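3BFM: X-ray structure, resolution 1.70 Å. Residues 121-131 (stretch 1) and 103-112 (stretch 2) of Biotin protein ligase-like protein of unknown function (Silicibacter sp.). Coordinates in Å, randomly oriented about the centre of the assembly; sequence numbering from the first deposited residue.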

# COMPACT_ATOMS: atom_id res chain seq x y z
N ASP A 121 -1.38 -17.26 3.90
CA ASP A 121 -0.88 -16.18 4.77
C ASP A 121 -0.11 -15.20 3.93
O ASP A 121 0.08 -14.06 4.32
CB ASP A 121 0.06 -16.73 5.83
CG ASP A 121 -0.63 -17.65 6.84
OD1 ASP A 121 -1.86 -17.59 7.01
OD2 ASP A 121 0.10 -18.44 7.48
N TRP A 122 0.40 -15.67 2.79
CA TRP A 122 1.19 -14.82 1.90
C TRP A 122 1.28 -15.40 0.52
O TRP A 122 1.15 -16.60 0.32
CB TRP A 122 2.60 -14.56 2.44
CG TRP A 122 3.41 -15.78 2.67
CD1 TRP A 122 3.59 -16.43 3.88
CD2 TRP A 122 4.20 -16.51 1.72
NE1 TRP A 122 4.40 -17.49 3.72
CE2 TRP A 122 4.80 -17.58 2.41
CE3 TRP A 122 4.44 -16.39 0.34
CZ2 TRP A 122 5.62 -18.49 1.79
CZ3 TRP A 122 5.28 -17.29 -0.27
CH2 TRP A 122 5.85 -18.34 0.46
N LEU A 123 1.58 -14.52 -0.43
CA LEU A 123 1.86 -14.88 -1.79
C LEU A 123 2.97 -13.96 -2.30
O LEU A 123 3.01 -12.80 -1.94
CB LEU A 123 0.59 -14.69 -2.60
CG LEU A 123 0.53 -15.31 -3.98
CD1 LEU A 123 -0.86 -15.94 -4.25
CD2 LEU A 123 0.91 -14.28 -5.05
N VAL A 124 3.88 -14.49 -3.10
CA VAL A 124 4.96 -13.69 -3.69
C VAL A 124 4.96 -13.88 -5.18
O VAL A 124 4.83 -15.01 -5.66
CB VAL A 124 6.36 -14.12 -3.14
CG1 VAL A 124 7.50 -13.49 -3.94
CG2 VAL A 124 6.46 -13.79 -1.64
N VAL A 125 5.05 -12.77 -5.91
CA VAL A 125 5.26 -12.81 -7.37
C VAL A 125 6.62 -12.27 -7.71
O VAL A 125 6.98 -11.17 -7.30
CB VAL A 125 4.16 -12.01 -8.11
CG1 VAL A 125 4.48 -11.94 -9.60
CG2 VAL A 125 2.85 -12.64 -7.85
N GLY A 126 7.38 -13.02 -8.48
CA GLY A 126 8.73 -12.62 -8.83
C GLY A 126 8.88 -12.41 -10.32
O GLY A 126 8.27 -13.14 -11.10
N LEU A 127 9.68 -11.40 -10.67
CA LEU A 127 10.02 -11.10 -12.04
C LEU A 127 11.51 -11.42 -12.24
O LEU A 127 12.34 -11.05 -11.39
CB LEU A 127 9.74 -9.59 -12.30
CG LEU A 127 10.23 -9.06 -13.64
CD1 LEU A 127 9.48 -9.77 -14.80
CD2 LEU A 127 10.09 -7.50 -13.76
N ASP A 128 11.83 -12.16 -13.30
CA ASP A 128 13.21 -12.31 -13.74
C ASP A 128 13.27 -11.87 -15.21
O ASP A 128 12.54 -12.39 -16.05
CB ASP A 128 13.67 -13.75 -13.60
CG ASP A 128 13.96 -14.16 -12.15
OD1 ASP A 128 13.02 -14.25 -11.32
OD2 ASP A 128 15.14 -14.43 -11.84
N LEU A 129 14.10 -10.87 -15.52
CA LEU A 129 14.15 -10.35 -16.85
C LEU A 129 15.60 -10.18 -17.28
O LEU A 129 16.35 -9.38 -16.68
CB LEU A 129 13.40 -9.01 -16.93
CG LEU A 129 13.25 -8.29 -18.27
CD1 LEU A 129 12.24 -9.06 -19.16
CD2 LEU A 129 12.80 -6.81 -18.16
N PRO A 130 16.00 -10.93 -18.32
CA PRO A 130 17.32 -10.69 -18.89
C PRO A 130 17.40 -9.40 -19.66
O PRO A 130 16.53 -9.10 -20.43
CB PRO A 130 17.51 -11.88 -19.81
CG PRO A 130 16.14 -12.30 -20.21
CD PRO A 130 15.27 -12.00 -19.03
N LEU A 131 18.48 -8.65 -19.44
CA LEU A 131 18.66 -7.35 -20.09
C LEU A 131 19.64 -7.50 -21.25
O LEU A 131 19.37 -6.99 -22.32
CB LEU A 131 19.16 -6.35 -19.08
CG LEU A 131 18.22 -6.08 -17.91
CD1 LEU A 131 18.92 -5.09 -16.93
CD2 LEU A 131 16.87 -5.53 -18.35
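Stretch 2 103-112: RCGRLRIAAS

Stretch 2 is extended; its strand is already under way at Arg103 and runs to Ala111, with Ser112 beyond its end. It runs antiparallel to strand 123-130 of stretch 1. The N-to-C directions differ by 162°, and the axes approach to 4.5 Å.

Three hydrogen-bonded pairs tie the backbones together, and each closes with two bonds. Ala110 N donates to Val124 O at 3.0 Å, and Val124 N donates to Ala110 O at 2.9 Å. Arg108 N to Gly126 O and Gly126 N to Arg108 O are both 2.7 Å. Arg106 N to Asp128 O and Asp128 N to Arg106 O are both 2.9 Å. Val125-Ile109 and Leu127-Leu107 lie between them as non-hydrogen-bonded pairs, and Leu123-Ala111 is a third, beyond Val124-Ala110. Here CA-H groups approach carbonyls, as with Leu107 CA and Gly126 O at 3.1 Å.

At the Ser112 end, Ser112 N donates to Trp122 O at 3.1 Å. Ser112 OG accepts from Asp121 N at 2.7 Å. Ser112 CB lies over the face of the Trp122 five-membered ring, 3.5 Å from its centroid. Trp122 NE1 is satisfied elsewhere in the structure.

Asp128 and Arg108 share a sheet face and form a salt bridge, with Arg108 NH2 donating to Asp128 OD1 at 3.2 Å. Water 1 accepts from Arg108 NE at 3.0 Å. It also lies 2.5 Å from Asp128 OD1, so it links the same two side chains.

The other face is apolar. Leu123 CD2 meets Ile109 CD1 at 3.4 Å, and Leu127 CD1 meets Leu107 CD2 at 3.9 Å.

The regular pairing stops after Asp128-Arg106. The next residue, Gly105, has a positive phi of 91°. A CB there would clash with Asp128 O. Pro130 has no amide proton to donate; its CD lies 3.5 Å from Gly105 N. Cys104 O is buried by the contact and has no polar partner in the model.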

# COMPACT_ATOMS: atom_id res chain seq x y z
N ARG A 103 11.07 -15.88 -25.99
CA ARG A 103 11.11 -16.07 -24.55
C ARG A 103 12.18 -15.17 -23.97
O ARG A 103 13.31 -15.18 -24.43
CB ARG A 103 11.41 -17.51 -24.22
CG ARG A 103 11.54 -17.84 -22.76
CD ARG A 103 10.24 -17.54 -21.89
NE ARG A 103 10.61 -17.78 -20.51
CZ ARG A 103 10.67 -18.96 -19.92
NH1 ARG A 103 10.26 -20.07 -20.54
NH2 ARG A 103 11.12 -19.03 -18.69
N CYS A 104 11.79 -14.38 -22.97
CA CYS A 104 12.62 -13.30 -22.46
C CYS A 104 12.15 -13.04 -21.03
O CYS A 104 11.40 -12.13 -20.77
CB CYS A 104 12.47 -12.05 -23.31
SG CYS A 104 13.60 -10.68 -22.82
N GLY A 105 12.55 -13.93 -20.15
CA GLY A 105 12.19 -13.79 -18.73
C GLY A 105 10.91 -14.48 -18.33
O GLY A 105 10.26 -15.19 -19.11
N ARG A 106 10.53 -14.28 -17.09
CA ARG A 106 9.35 -14.97 -16.56
C ARG A 106 8.91 -14.33 -15.27
O ARG A 106 9.72 -13.68 -14.56
CB ARG A 106 9.64 -16.43 -16.30
CG ARG A 106 10.72 -16.60 -15.34
CD ARG A 106 10.95 -18.02 -14.91
NE ARG A 106 12.10 -18.03 -14.01
CZ ARG A 106 12.57 -19.12 -13.40
NH1 ARG A 106 11.98 -20.31 -13.57
NH2 ARG A 106 13.64 -19.02 -12.61
N LEU A 107 7.64 -14.50 -15.00
CA LEU A 107 7.06 -14.25 -13.70
C LEU A 107 6.87 -15.56 -12.96
O LEU A 107 6.39 -16.54 -13.53
CB LEU A 107 5.71 -13.56 -13.83
CG LEU A 107 5.71 -12.11 -14.31
CD1 LEU A 107 4.27 -11.73 -14.80
CD2 LEU A 107 6.19 -11.16 -13.25
N ARG A 108 7.22 -15.59 -11.67
CA ARG A 108 7.06 -16.77 -10.83
C ARG A 108 6.11 -16.43 -9.72
O ARG A 108 6.00 -15.24 -9.33
CB ARG A 108 8.42 -17.24 -10.25
CG ARG A 108 9.28 -17.92 -11.30
CD ARG A 108 10.50 -18.54 -10.68
NE ARG A 108 11.45 -17.51 -10.29
CZ ARG A 108 12.52 -17.72 -9.54
NH1 ARG A 108 12.79 -18.93 -9.07
NH2 ARG A 108 13.33 -16.70 -9.25
N ILE A 109 5.49 -17.46 -9.17
CA ILE A 109 4.57 -17.28 -8.06
C ILE A 109 4.75 -18.39 -7.01
O ILE A 109 4.93 -19.57 -7.38
CB ILE A 109 3.09 -17.19 -8.56
CG1 ILE A 109 2.17 -16.95 -7.38
CG2 ILE A 109 2.60 -18.45 -9.34
CD1 ILE A 109 0.87 -16.25 -7.78
N ALA A 110 4.69 -17.99 -5.72
CA ALA A 110 4.75 -18.91 -4.59
C ALA A 110 3.73 -18.47 -3.59
O ALA A 110 3.29 -17.30 -3.56
CB ALA A 110 6.15 -18.95 -3.92
N ALA A 111 3.33 -19.41 -2.76
CA ALA A 111 2.45 -19.06 -1.66
C ALA A 111 2.66 -19.96 -0.43
O ALA A 111 3.36 -20.96 -0.49
CB ALA A 111 0.99 -19.08 -2.15
N SER A 112 1.98 -19.59 0.66
CA SER A 112 2.21 -20.16 1.99
C SER A 112 1.59 -21.51 2.10
O SER A 112 1.91 -22.27 3.00
CB SER A 112 1.63 -19.25 3.08
OG SER A 112 0.20 -19.24 3.07
O HOH W 1 10.71 -15.04 -11.80